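Local coordinates for putative capsular polysaccharide biosynthesis protein (Streptococcus pneumoniae serotype 4, PDB 6EWJ) that probably transfers an amino group to a sugar, using pyridoxal phosphate as cofactor, in the biosynthesis of teichoic acid, at residues Phe199-His202 / Asn206-Thr209; His179-Thr184 / Asp279-Leu284; Ile24-Asp29 / Gly39-Glu44; Thr20-Thr25 / Gly274-Asp279; Lys57-Asn62 / Lys230-Leu235. All blocks are in the same frame, centred on the assembly; numbering follows the deposited sequence.

Contact 1: residues Phe199-His202 / Asn206-Thr209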
# COMPACT_ATOMS: atom_id res chain seq x y z
N PHE A 199 -12.70 -7.26 -2.27
CA PHE A 199 -12.15 -8.55 -2.60
C PHE A 199 -10.66 -8.61 -2.32
O PHE A 199 -9.96 -7.57 -2.33
CB PHE A 199 -12.34 -8.83 -4.10
CG PHE A 199 -13.78 -9.02 -4.51
CD1 PHE A 199 -14.42 -10.22 -4.28
CD2 PHE A 199 -14.48 -8.01 -5.19
CE1 PHE A 199 -15.76 -10.42 -4.65
CE2 PHE A 199 -15.81 -8.19 -5.58
CZ PHE A 199 -16.43 -9.40 -5.32
N SER A 200 -10.16 -9.83 -2.14
CA SER A 200 -8.74 -10.04 -1.80
C SER A 200 -8.19 -10.97 -2.87
O SER A 200 -8.81 -11.98 -3.16
CB SER A 200 -8.53 -10.73 -0.46
OG SER A 200 -7.16 -11.01 -0.24
N PHE A 201 -6.98 -10.65 -3.32
CA PHE A 201 -6.21 -11.48 -4.22
C PHE A 201 -4.88 -11.83 -3.57
O PHE A 201 -3.86 -12.06 -4.26
CB PHE A 201 -5.96 -10.74 -5.57
CG PHE A 201 -7.13 -10.01 -6.12
CD1 PHE A 201 -8.42 -10.53 -6.10
CD2 PHE A 201 -6.94 -8.82 -6.78
CE1 PHE A 201 -9.49 -9.83 -6.65
CE2 PHE A 201 -8.00 -8.14 -7.39
CZ PHE A 201 -9.27 -8.63 -7.29
N HIS A 202 -4.86 -11.91 -2.24
CA HIS A 202 -3.68 -12.33 -1.50
C HIS A 202 -3.20 -13.72 -1.93
O HIS A 202 -4.03 -14.54 -2.45
CB HIS A 202 -3.98 -12.28 0.01
CG HIS A 202 -2.81 -12.64 0.86
ND1 HIS A 202 -2.59 -13.92 1.33
CD2 HIS A 202 -1.80 -11.89 1.35
CE1 HIS A 202 -1.48 -13.94 2.05
NE2 HIS A 202 -0.96 -12.73 2.05
N ASN A 206 -8.49 -17.73 -3.47
CA ASN A 206 -8.85 -18.52 -4.65
C ASN A 206 -8.26 -17.95 -5.94
O ASN A 206 -7.90 -18.70 -6.85
CB ASN A 206 -10.35 -18.59 -4.88
CG ASN A 206 -11.07 -19.56 -3.97
OD1 ASN A 206 -10.53 -19.92 -2.91
ND2 ASN A 206 -12.31 -19.93 -4.34
N PHE A 207 -8.23 -16.63 -6.01
CA PHE A 207 -7.75 -15.84 -7.18
C PHE A 207 -6.66 -14.99 -6.59
O PHE A 207 -6.88 -14.29 -5.64
CB PHE A 207 -8.96 -15.00 -7.67
CG PHE A 207 -8.65 -14.00 -8.78
CD1 PHE A 207 -7.99 -12.79 -8.51
CD2 PHE A 207 -9.11 -14.22 -10.07
CE1 PHE A 207 -7.74 -11.85 -9.52
CE2 PHE A 207 -8.87 -13.30 -11.06
CZ PHE A 207 -8.17 -12.13 -10.80
N THR A 208 -5.44 -15.08 -7.15
CA THR A 208 -4.31 -14.44 -6.54
C THR A 208 -3.51 -13.55 -7.48
O THR A 208 -3.29 -13.87 -8.65
CB THR A 208 -3.38 -15.44 -5.82
OG1 THR A 208 -2.51 -14.71 -4.96
CG2 THR A 208 -2.58 -16.25 -6.77
N THR A 209 -3.08 -12.44 -6.93
CA THR A 209 -2.02 -11.65 -7.57
C THR A 209 -0.84 -11.52 -6.63
O THR A 209 -0.11 -10.52 -6.70
CB THR A 209 -2.58 -10.26 -8.03
OG1 THR A 209 -3.01 -9.50 -6.89
CG2 THR A 209 -3.71 -10.43 -8.97
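Phe201 and Phe207 run side by side and point the same way, but their rings are not parallel: the planes stand at 58° and the centroids are 4.8 Å apart. Phe207 CE1 sits over the centre of one Phe201 face, and the closest carbons, CD1 of Phe201 and CD1 of Phe207, are 3.3 Å apart. With CG anti to its own backbone N (chi1 174°), Phe207 lays its ring alongside Phe201. Thr209 OG1 comes in at the edge of the Phe201 ring, near its plane, and touches Phe201 CB at 3.5 Å.

A backbone bond accompanies this pairing. Phe201 O takes the N-H of Thr209 on a lone pair in the carbonyl plane, with N to O 2.8 Å and 160° at the hydrogen. Thr208 OG1 lies close to the carbonyl oxygens of both Phe201 and His202, and also accepts from the backbone N of Ala210. The buried Phe207 O has no hydrogen-bonding partner in the model, though the CA-H of Phe201 points at it (CA to O 3.2 Å).

In the sequence, Lys205, the predicted point of cofactor attachment, falls between the two segments. Ser200 OG accepts from His202 N in an ST turn, and Ser200 binds pyridoxal phosphate in another structure of this protein. The arrangement is consistent with the loop carrying the cofactor lysine in this aminotransferase family, here without its cofactor.

Contact 2: residues His179-Thr184 / Asp279-Leu284. Unlike the reference sequence in segment 179-184: Thr184 (reference Ile).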
# COMPACT_ATOMS: atom_id res chain seq x y z
N HIS A 179 -12.99 -13.75 0.73
CA HIS A 179 -13.06 -15.16 0.47
C HIS A 179 -14.03 -15.51 -0.63
O HIS A 179 -14.24 -16.68 -0.89
CB HIS A 179 -13.51 -15.89 1.74
CG HIS A 179 -12.63 -15.70 2.93
ND1 HIS A 179 -12.96 -16.21 4.15
CD2 HIS A 179 -11.43 -15.09 3.09
CE1 HIS A 179 -12.02 -15.92 5.03
NE2 HIS A 179 -11.06 -15.24 4.42
N ALA A 180 -14.62 -14.51 -1.30
CA ALA A 180 -15.87 -14.72 -2.05
C ALA A 180 -15.88 -14.25 -3.49
O ALA A 180 -16.95 -14.18 -4.11
CB ALA A 180 -17.06 -14.16 -1.29
N LEU A 181 -14.70 -14.03 -4.09
CA LEU A 181 -14.72 -13.76 -5.53
C LEU A 181 -15.29 -14.98 -6.27
O LEU A 181 -14.75 -16.11 -6.14
CB LEU A 181 -13.36 -13.44 -6.07
CG LEU A 181 -13.36 -13.09 -7.57
CD1 LEU A 181 -14.04 -11.75 -7.87
CD2 LEU A 181 -11.92 -13.12 -8.05
N GLY A 182 -16.38 -14.75 -7.03
CA GLY A 182 -17.08 -15.82 -7.74
C GLY A 182 -18.20 -16.53 -7.00
O GLY A 182 -18.81 -17.41 -7.56
N SER A 183 -18.46 -16.19 -5.75
CA SER A 183 -19.59 -16.72 -5.02
C SER A 183 -20.87 -16.06 -5.55
O SER A 183 -20.82 -14.97 -6.10
CB SER A 183 -19.46 -16.45 -3.51
OG SER A 183 -18.28 -17.06 -2.99
N THR A 184 -22.00 -16.74 -5.38
CA THR A 184 -23.32 -16.17 -5.71
C THR A 184 -24.35 -16.34 -4.58
O THR A 184 -24.26 -17.22 -3.75
CB THR A 184 -23.92 -16.81 -6.96
OG1 THR A 184 -24.14 -18.18 -6.67
CG2 THR A 184 -23.00 -16.65 -8.17
N ASP A 279 -8.96 -15.81 -16.45
CA ASP A 279 -9.21 -16.81 -17.54
C ASP A 279 -9.33 -18.22 -16.95
O ASP A 279 -10.23 -18.99 -17.28
CB ASP A 279 -8.05 -16.85 -18.52
CG ASP A 279 -7.92 -15.60 -19.34
OD1 ASP A 279 -8.83 -14.75 -19.33
OD2 ASP A 279 -6.90 -15.46 -20.00
N ARG A 280 -8.40 -18.51 -16.04
CA ARG A 280 -8.36 -19.80 -15.35
C ARG A 280 -9.47 -20.03 -14.34
O ARG A 280 -9.70 -21.17 -13.96
CB ARG A 280 -7.00 -19.97 -14.65
CG ARG A 280 -5.86 -20.12 -15.64
CD ARG A 280 -4.55 -20.26 -14.92
NE ARG A 280 -4.52 -21.56 -14.28
CZ ARG A 280 -3.88 -21.86 -13.16
NH1 ARG A 280 -3.18 -20.96 -12.47
NH2 ARG A 280 -3.95 -23.12 -12.71
N TYR A 281 -10.16 -18.98 -13.91
CA TYR A 281 -11.01 -19.03 -12.71
C TYR A 281 -12.23 -20.00 -12.75
O TYR A 281 -12.40 -20.73 -11.79
CB TYR A 281 -11.44 -17.63 -12.25
CG TYR A 281 -11.75 -17.57 -10.75
CD1 TYR A 281 -10.84 -18.03 -9.82
CD2 TYR A 281 -12.93 -16.98 -10.29
CE1 TYR A 281 -11.14 -18.00 -8.46
CE2 TYR A 281 -13.24 -16.93 -8.97
CZ TYR A 281 -12.34 -17.42 -8.04
OH TYR A 281 -12.64 -17.35 -6.73
N PRO A 282 -13.04 -20.01 -13.84
CA PRO A 282 -14.04 -21.08 -14.01
C PRO A 282 -13.48 -22.48 -13.73
O PRO A 282 -14.04 -23.17 -12.88
CB PRO A 282 -14.49 -20.92 -15.48
CG PRO A 282 -14.29 -19.47 -15.75
CD PRO A 282 -13.06 -19.08 -14.99
N SER A 283 -12.34 -22.87 -14.33
CA SER A 283 -11.74 -24.20 -14.06
C SER A 283 -11.28 -24.41 -12.60
O SER A 283 -11.41 -25.51 -12.02
CB SER A 283 -10.57 -24.51 -15.00
OG SER A 283 -9.46 -23.71 -14.67
N LEU A 284 -10.72 -23.36 -12.01
CA LEU A 284 -10.29 -23.40 -10.59
C LEU A 284 -11.47 -23.59 -9.64
O LEU A 284 -11.43 -24.41 -8.74
CB LEU A 284 -9.50 -22.15 -10.23
CG LEU A 284 -8.17 -22.03 -10.98
CD1 LEU A 284 -7.48 -20.69 -10.69
CD2 LEU A 284 -7.19 -23.16 -10.70
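The Tyr281 ring meets Leu181 and Gly182 with its edge: Leu181 O lies in the ring plane beside the hydroxyl, and Gly182 CA is near that plane as well, 4.2 Å from Tyr281 CE2. Phe207 and Asn206, from the loop carrying Lys205, also pack against this tyrosine. The isobutyl group of Leu181 crosses the tyrosine obliquely, its CG 4.1 Å from Tyr281 CE2.

The phenol is the donor in the one hydrogen bond across the contact, Tyr281 OH to Leu181 O, which at 2.5 Å is short. It approaches from above the carbonyl plane, 36° out of it, and so misses the lone-pair direction. Tyr281 CG is anti to the backbone N (chi1 -154°), which swings the ring off helix 268-299 towards the turn.

That turn is type II, running from Ala180 to Ser183, and it is closed by Ser183 N to Ala180 O at 3.0 Å. Gly182 takes its third position, which its positive phi of 90° suits, and this is what brings its CA near the tyrosine edge.

A buried phenol therefore satisfies the Leu181 carbonyl, in the central peptide of the turn, tying the loop that carries the cofactor-binding residue His179 to the long helix through a single neutral bond.

Contact 3: residues Ile24-Asp29 / Gly39-Glu44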
# COMPACT_ATOMS: atom_id res chain seq x y z
N ILE A 24 3.34 -16.57 -15.75
CA ILE A 24 4.72 -16.14 -15.85
C ILE A 24 4.96 -15.37 -17.15
O ILE A 24 5.54 -14.28 -17.12
CB ILE A 24 5.69 -17.32 -15.70
CG1 ILE A 24 5.49 -17.98 -14.31
CG2 ILE A 24 7.12 -16.85 -15.88
CD1 ILE A 24 6.16 -19.34 -14.17
N THR A 25 4.41 -15.88 -18.26
CA THR A 25 4.55 -15.20 -19.56
C THR A 25 3.89 -13.83 -19.57
O THR A 25 4.45 -12.89 -20.11
CB THR A 25 4.00 -16.06 -20.69
N GLU A 26 2.70 -13.72 -18.96
CA GLU A 26 1.97 -12.45 -18.91
C GLU A 26 2.75 -11.41 -18.09
O GLU A 26 2.85 -10.24 -18.48
CB GLU A 26 0.57 -12.64 -18.33
CG GLU A 26 -0.36 -11.45 -18.54
CD GLU A 26 -0.67 -11.21 -19.99
OE1 GLU A 26 -0.90 -12.19 -20.70
OE2 GLU A 26 -0.66 -10.05 -20.43
N VAL A 27 3.32 -11.85 -16.97
CA VAL A 27 4.15 -10.96 -16.12
C VAL A 27 5.40 -10.56 -16.87
O VAL A 27 5.74 -9.38 -16.87
CB VAL A 27 4.47 -11.63 -14.75
CG1 VAL A 27 5.64 -10.94 -14.06
CG2 VAL A 27 3.25 -11.59 -13.85
N VAL A 28 6.04 -11.51 -17.54
CA VAL A 28 7.18 -11.21 -18.40
C VAL A 28 6.87 -10.16 -19.47
O VAL A 28 7.67 -9.23 -19.69
CB VAL A 28 7.73 -12.47 -19.05
N ASP A 29 5.71 -10.29 -20.10
CA ASP A 29 5.22 -9.33 -21.09
C ASP A 29 5.13 -7.91 -20.51
O ASP A 29 5.58 -6.94 -21.13
CB ASP A 29 3.85 -9.76 -21.64
CG ASP A 29 3.23 -8.72 -22.50
OD1 ASP A 29 2.47 -7.87 -22.03
OD2 ASP A 29 3.52 -8.72 -23.68
N GLY A 39 -1.00 0.51 -15.02
CA GLY A 39 -1.02 0.77 -16.47
C GLY A 39 -2.22 0.13 -17.15
O GLY A 39 -3.27 -0.06 -16.50
N PRO A 40 -2.11 -0.13 -18.47
CA PRO A 40 -3.26 -0.65 -19.23
C PRO A 40 -3.78 -2.00 -18.75
O PRO A 40 -4.97 -2.20 -18.75
CB PRO A 40 -2.76 -0.76 -20.68
CG PRO A 40 -1.37 -0.23 -20.70
CD PRO A 40 -0.90 0.03 -19.29
N LYS A 41 -2.89 -2.88 -18.29
CA LYS A 41 -3.32 -4.18 -17.75
C LYS A 41 -4.18 -4.05 -16.50
O LYS A 41 -5.15 -4.78 -16.34
CB LYS A 41 -2.13 -5.13 -17.51
CG LYS A 41 -1.41 -5.51 -18.81
CD LYS A 41 -0.62 -6.79 -18.61
CE LYS A 41 0.42 -7.13 -19.68
NZ LYS A 41 -0.01 -6.73 -21.02
N THR A 42 -3.82 -3.11 -15.63
CA THR A 42 -4.67 -2.84 -14.45
C THR A 42 -6.09 -2.36 -14.84
O THR A 42 -7.05 -2.87 -14.33
CB THR A 42 -3.96 -1.91 -13.42
OG1 THR A 42 -2.79 -2.57 -12.93
CG2 THR A 42 -4.86 -1.59 -12.23
N LYS A 43 -6.17 -1.46 -15.81
CA LYS A 43 -7.46 -0.98 -16.32
C LYS A 43 -8.24 -2.13 -16.97
O LYS A 43 -9.42 -2.28 -16.73
CB LYS A 43 -7.31 0.24 -17.27
CG LYS A 43 -6.47 1.40 -16.70
CD LYS A 43 -6.71 1.70 -15.22
CE LYS A 43 -6.00 2.97 -14.74
NZ LYS A 43 -6.04 3.21 -13.27
N GLU A 44 -7.56 -2.99 -17.71
CA GLU A 44 -8.23 -4.13 -18.38
C GLU A 44 -8.70 -5.11 -17.30
O GLU A 44 -9.80 -5.63 -17.41
CB GLU A 44 -7.29 -4.81 -19.38
CG GLU A 44 -7.85 -6.02 -20.14
CD GLU A 44 -8.99 -5.73 -21.11
OE1 GLU A 44 -9.39 -4.55 -21.29
OE2 GLU A 44 -9.54 -6.69 -21.68
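Lys41 reaches across from helix 40-53 and brings its ammonium group to two acids, Glu26 and Asp29, one turn apart on helix 21-31. The lysine chain is extended as far as CE and bends only at chi4 (-36°), which turns NZ toward the carboxylates.

Asp29 holds it more closely. Lys41 NZ donates to Asp29 OD1 at 2.9 Å, arriving nearly along the C-O bond of that oxygen. Glu26 gives the second salt bridge, longer at 3.4 Å from OE2 to Lys41 NZ. Its chain is bent at chi2 (65°), and the same OE2 also rests on the neighbouring methylene, 3.2 Å from Lys41 CE. Two negative groups thus share one positive charge in a small network, which would be expected to ease their mutual repulsion. All three residues remain partly exposed.

The contact lies near the start of helix 40-53, where Asp268 accepts from the backbone N of both Lys41 and Thr42. Helix 268-299 runs beside both partners: Ser272 touches the Lys41 side chain and hydrogen-bonds to Glu26 O. Val27, on another side of helix 21-31, packs on Val27 of the second subunit, so the ion network links helix 40-53 to a helix of the dimer interface.

Contact 4: residues Thr20-Thr25 / Gly274-Asp279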
# COMPACT_ATOMS: atom_id res chain seq x y z
N THR A 20 0.89 -21.02 -13.10
CA THR A 20 1.32 -21.79 -14.26
C THR A 20 2.20 -20.91 -15.15
O THR A 20 2.35 -19.70 -14.92
CB THR A 20 0.13 -22.30 -15.09
OG1 THR A 20 -0.56 -21.19 -15.69
CG2 THR A 20 -0.84 -23.12 -14.24
N GLU A 21 2.74 -21.51 -16.21
CA GLU A 21 3.52 -20.74 -17.18
C GLU A 21 2.78 -19.55 -17.82
O GLU A 21 3.43 -18.60 -18.24
CB GLU A 21 4.12 -21.66 -18.26
CG GLU A 21 5.19 -22.63 -17.72
CD GLU A 21 6.43 -21.95 -17.16
OE1 GLU A 21 6.87 -20.91 -17.73
OE2 GLU A 21 6.94 -22.42 -16.12
N ALA A 22 1.45 -19.62 -17.94
CA ALA A 22 0.68 -18.52 -18.53
C ALA A 22 0.82 -17.24 -17.69
O ALA A 22 0.98 -16.17 -18.22
CB ALA A 22 -0.78 -18.89 -18.71
N GLU A 23 0.74 -17.38 -16.37
CA GLU A 23 0.97 -16.24 -15.48
C GLU A 23 2.36 -15.68 -15.70
O GLU A 23 2.54 -14.48 -15.78
CB GLU A 23 0.83 -16.62 -13.99
CG GLU A 23 -0.63 -16.72 -13.49
CD GLU A 23 -1.28 -18.09 -13.71
OE1 GLU A 23 -0.63 -18.98 -14.32
OE2 GLU A 23 -2.41 -18.28 -13.24
N ILE A 24 3.34 -16.57 -15.75
CA ILE A 24 4.72 -16.14 -15.85
C ILE A 24 4.96 -15.37 -17.15
O ILE A 24 5.54 -14.28 -17.12
CB ILE A 24 5.69 -17.32 -15.70
CG1 ILE A 24 5.49 -17.98 -14.31
CG2 ILE A 24 7.12 -16.85 -15.88
CD1 ILE A 24 6.16 -19.34 -14.17
N THR A 25 4.41 -15.88 -18.26
CA THR A 25 4.55 -15.20 -19.56
C THR A 25 3.89 -13.83 -19.57
O THR A 25 4.45 -12.89 -20.11
CB THR A 25 4.00 -16.06 -20.69
N GLY A 274 -3.49 -11.41 -12.40
CA GLY A 274 -4.93 -11.36 -12.32
C GLY A 274 -5.64 -11.69 -13.60
O GLY A 274 -6.62 -12.42 -13.58
N LEU A 275 -5.14 -11.21 -14.73
CA LEU A 275 -5.81 -11.44 -16.01
C LEU A 275 -5.86 -12.94 -16.35
O LEU A 275 -6.87 -13.44 -16.87
CB LEU A 275 -5.11 -10.68 -17.13
CG LEU A 275 -5.22 -9.16 -17.11
CD1 LEU A 275 -4.26 -8.53 -18.12
CD2 LEU A 275 -6.64 -8.69 -17.39
N VAL A 276 -4.73 -13.60 -16.13
CA VAL A 276 -4.57 -15.02 -16.41
C VAL A 276 -5.40 -15.85 -15.40
O VAL A 276 -6.10 -16.78 -15.79
CB VAL A 276 -3.08 -15.44 -16.40
CG1 VAL A 276 -2.94 -16.96 -16.49
CG2 VAL A 276 -2.39 -14.82 -17.60
N GLN A 277 -5.30 -15.48 -14.11
CA GLN A 277 -6.10 -16.10 -13.06
C GLN A 277 -7.60 -16.04 -13.40
O GLN A 277 -8.35 -17.04 -13.22
CB GLN A 277 -5.83 -15.45 -11.71
CG GLN A 277 -4.45 -15.77 -11.14
CD GLN A 277 -4.42 -17.00 -10.25
OE1 GLN A 277 -5.08 -17.03 -9.22
NE2 GLN A 277 -3.65 -17.99 -10.63
N LEU A 278 -8.02 -14.89 -13.94
CA LEU A 278 -9.40 -14.69 -14.29
C LEU A 278 -9.82 -15.61 -15.46
O LEU A 278 -10.88 -16.19 -15.40
CB LEU A 278 -9.73 -13.21 -14.53
CG LEU A 278 -11.24 -12.93 -14.63
CD1 LEU A 278 -11.99 -13.25 -13.33
CD2 LEU A 278 -11.44 -11.48 -15.03
N ASP A 279 -8.96 -15.81 -16.45
CA ASP A 279 -9.21 -16.81 -17.54
C ASP A 279 -9.33 -18.22 -16.95
O ASP A 279 -10.23 -18.99 -17.28
CB ASP A 279 -8.05 -16.85 -18.52
CG ASP A 279 -7.92 -15.60 -19.34
OD1 ASP A 279 -8.83 -14.75 -19.33
OD2 ASP A 279 -6.90 -15.46 -20.00
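Apolar packing of Ala22 on Val276 brings helices 21-31 and 268-299 together, with Val276 CG1 touching Ala22 CB at 3.6 Å. The two short helical segments are 8.9 Å apart at closest approach and run roughly antiparallel, at 151°. The same CG1 lies against the Glu23 carboxylate in van der Waals contact, 3.4 Å from Glu23 CD, while CG2 rests near the backbone of Ala22.

Hydrogen bonding centres on the Glu23 carboxylate. Gln277 NE2 donates to Glu23 OE2 at 2.9 Å, with 162° at the hydrogen. The oxygen is met on its anti side, somewhat out of the carboxylate plane but close to the plane of the amide. Bends at chi2 in both residues bring the two groups together, the side chains crossing at about a right angle. Glu23 OE1 turns back on its own helix: Thr20 N reaches it at 2.8 Å from well above the carboxylate plane, and Thr20 OG1 donates at 2.6 Å nearly along the C-O bond. Thr20, the N-cap, and Glu23 form a capping box; Ala22 N adds a weak bond to Thr20 OG1.

Charge adds a further partner, since Glu23 OE2 also forms a salt bridge with Arg280. A buried carboxylate with this many donors is probably ionised and well fixed, joining helix cap to long helix, and the Gln277 amide carries the connection on through OE1 to Thr208 N in the loop carrying Lys205.

Contact 5: residues Lys57-Asn62 / Lys230-Leu235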
# COMPACT_ATOMS: atom_id res chain seq x y z
N LYS A 57 -18.06 -0.61 -12.27
CA LYS A 57 -16.65 -0.22 -12.22
C LYS A 57 -15.98 -0.96 -11.08
O LYS A 57 -16.62 -1.21 -10.07
CB LYS A 57 -16.50 1.26 -11.94
CG LYS A 57 -17.11 2.23 -12.92
CD LYS A 57 -16.46 2.23 -14.29
CE LYS A 57 -15.07 2.86 -14.30
NZ LYS A 57 -14.68 3.20 -15.72
N THR A 58 -14.69 -1.28 -11.28
CA THR A 58 -13.88 -1.89 -10.21
C THR A 58 -12.57 -1.09 -10.07
O THR A 58 -12.03 -0.58 -11.07
CB THR A 58 -13.60 -3.34 -10.53
OG1 THR A 58 -14.87 -4.01 -10.66
CG2 THR A 58 -12.78 -4.01 -9.47
N VAL A 59 -12.12 -0.96 -8.83
CA VAL A 59 -10.86 -0.25 -8.49
C VAL A 59 -9.92 -1.29 -7.93
O VAL A 59 -10.18 -1.87 -6.87
CB VAL A 59 -11.08 0.85 -7.46
CG1 VAL A 59 -9.75 1.56 -7.14
CG2 VAL A 59 -12.12 1.83 -7.95
N CYS A 60 -8.89 -1.60 -8.70
CA CYS A 60 -7.95 -2.64 -8.32
C CYS A 60 -6.87 -1.95 -7.49
O CYS A 60 -6.40 -0.86 -7.84
CB CYS A 60 -7.31 -3.29 -9.52
SG CYS A 60 -8.30 -4.61 -10.20
N LEU A 61 -6.56 -2.57 -6.34
CA LEU A 61 -5.64 -1.98 -5.37
C LEU A 61 -4.68 -3.05 -4.84
O LEU A 61 -4.71 -4.23 -5.26
CB LEU A 61 -6.47 -1.38 -4.24
CG LEU A 61 -7.54 -0.31 -4.55
CD1 LEU A 61 -8.48 -0.10 -3.39
CD2 LEU A 61 -6.88 0.97 -4.93
N ASN A 62 -3.83 -2.67 -3.89
CA ASN A 62 -2.76 -3.60 -3.44
C ASN A 62 -3.11 -4.59 -2.34
O ASN A 62 -2.29 -5.45 -2.02
CB ASN A 62 -1.45 -2.85 -3.09
CG ASN A 62 -1.54 -2.05 -1.79
OD1 ASN A 62 -2.49 -2.18 -0.99
ND2 ASN A 62 -0.56 -1.17 -1.59
N LYS A 230 -13.31 7.77 -9.95
CA LYS A 230 -12.28 8.82 -9.82
C LYS A 230 -11.89 9.16 -8.34
O LYS A 230 -10.70 9.36 -8.02
CB LYS A 230 -12.73 10.07 -10.59
CG LYS A 230 -11.71 11.17 -10.64
CD LYS A 230 -12.08 12.30 -11.63
CE LYS A 230 -11.14 13.53 -11.32
NZ LYS A 230 -9.70 13.26 -11.60
N GLU A 231 -12.86 9.14 -7.43
CA GLU A 231 -12.59 9.38 -5.99
C GLU A 231 -11.70 8.31 -5.35
O GLU A 231 -10.82 8.61 -4.54
CB GLU A 231 -13.90 9.53 -5.18
CG GLU A 231 -14.50 10.93 -5.30
CD GLU A 231 -15.84 11.14 -4.60
OE1 GLU A 231 -16.06 10.58 -3.52
OE2 GLU A 231 -16.70 11.88 -5.17
N PHE A 232 -11.93 7.05 -5.71
CA PHE A 232 -11.04 5.96 -5.23
C PHE A 232 -9.63 6.10 -5.77
O PHE A 232 -8.63 5.92 -5.04
CB PHE A 232 -11.56 4.59 -5.62
CG PHE A 232 -12.60 4.04 -4.71
CD1 PHE A 232 -12.26 3.30 -3.62
CD2 PHE A 232 -13.94 4.25 -4.97
CE1 PHE A 232 -13.25 2.79 -2.78
CE2 PHE A 232 -14.92 3.72 -4.14
CZ PHE A 232 -14.58 3.00 -3.04
N GLN A 233 -9.55 6.42 -7.08
CA GLN A 233 -8.27 6.58 -7.75
C GLN A 233 -7.41 7.61 -7.06
O GLN A 233 -6.23 7.34 -6.78
CB GLN A 233 -8.43 6.96 -9.24
CG GLN A 233 -8.80 5.79 -10.13
CD GLN A 233 -7.85 4.61 -10.10
OE1 GLN A 233 -8.30 3.46 -10.19
NE2 GLN A 233 -6.56 4.85 -9.96
N ILE A 234 -8.04 8.74 -6.75
CA ILE A 234 -7.41 9.88 -6.11
C ILE A 234 -6.90 9.53 -4.70
O ILE A 234 -5.77 9.84 -4.32
CB ILE A 234 -8.39 11.06 -6.09
CG1 ILE A 234 -8.49 11.69 -7.49
CG2 ILE A 234 -7.97 12.18 -5.14
CD1 ILE A 234 -8.33 10.76 -8.69
N LEU A 235 -7.72 8.78 -3.94
CA LEU A 235 -7.29 8.37 -2.61
C LEU A 235 -6.17 7.34 -2.63
O LEU A 235 -5.38 7.28 -1.68
CB LEU A 235 -8.47 7.81 -1.77
CG LEU A 235 -9.60 8.78 -1.48
CD1 LEU A 235 -10.67 8.14 -0.62
CD2 LEU A 235 -9.14 10.08 -0.84
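Phe232 and Gln233 approach Val59 from a helical turn whose bond from Leu235 N to Glu231 O, at 3.2 Å, is the shortest sound polar bond within the contact; no hydrogen bond crosses between the segments. What joins them is apolar packing. Val59 points its branched side chain at the helix and straddles Phe232 CB with both methyls, CG2 at 3.7 Å and CG1 at 3.8 Å.

The Phe232 ring takes a smaller share. The backbone brings CB to the valine, and chi1 (-83°, CG anti to the carbonyl carbon) sets the ring so that only its CG comes within 4.0 Å of Val59 CG2; the methyl meets the ring obliquely. Gln233 lies alongside Val59 pointing the other way, its chain bent at chi2, and brings OE1 to 3.9 Å from Val59 CG1, a van der Waals touch.

Strand 58-61 is, within this chain, an outermost strand of the mixed seven-stranded sheet, and antiparallel strand 213-217 is its neighbour, an arrangement that fits the large domain of fold-type I pyridoxal phosphate enzymes. Helix 225-236 packs on one face of the sheet beside its outer strand: the Phe232 ring also reaches Ala215 of the neighbouring strand and Leu70 and Val74 of helix 64-74. Gln233 lies against Lys43 and Glu46 of helix 40-53, while Cys60, facing away from helix 225-236, packs on Leu45 and Leu49 of helix 40-53.

Contacts 1, 2 and 4 form one continuous cluster, with centres 10 to 14 Å apart: the Phe207 side chain touches segments of both others, and contacts 2 and 4 share helix 268-299. Contact 3 adjoins contact 4, their centres 9 Å apart, and uses the same helix 21-31. Contact 5 lies at the sheet edge, about 17 Å from contact 1 and 23 Å from contact 4 between centres. Along the chain, contact 3 closes first, contact 1 is nested within the loops closed by 2, 4 and 5, and contact 2 crosses both 4 and 5. Helix 21-31, at the dimer interface, is thereby packed onto a long late helix that runs beside the cofactor site.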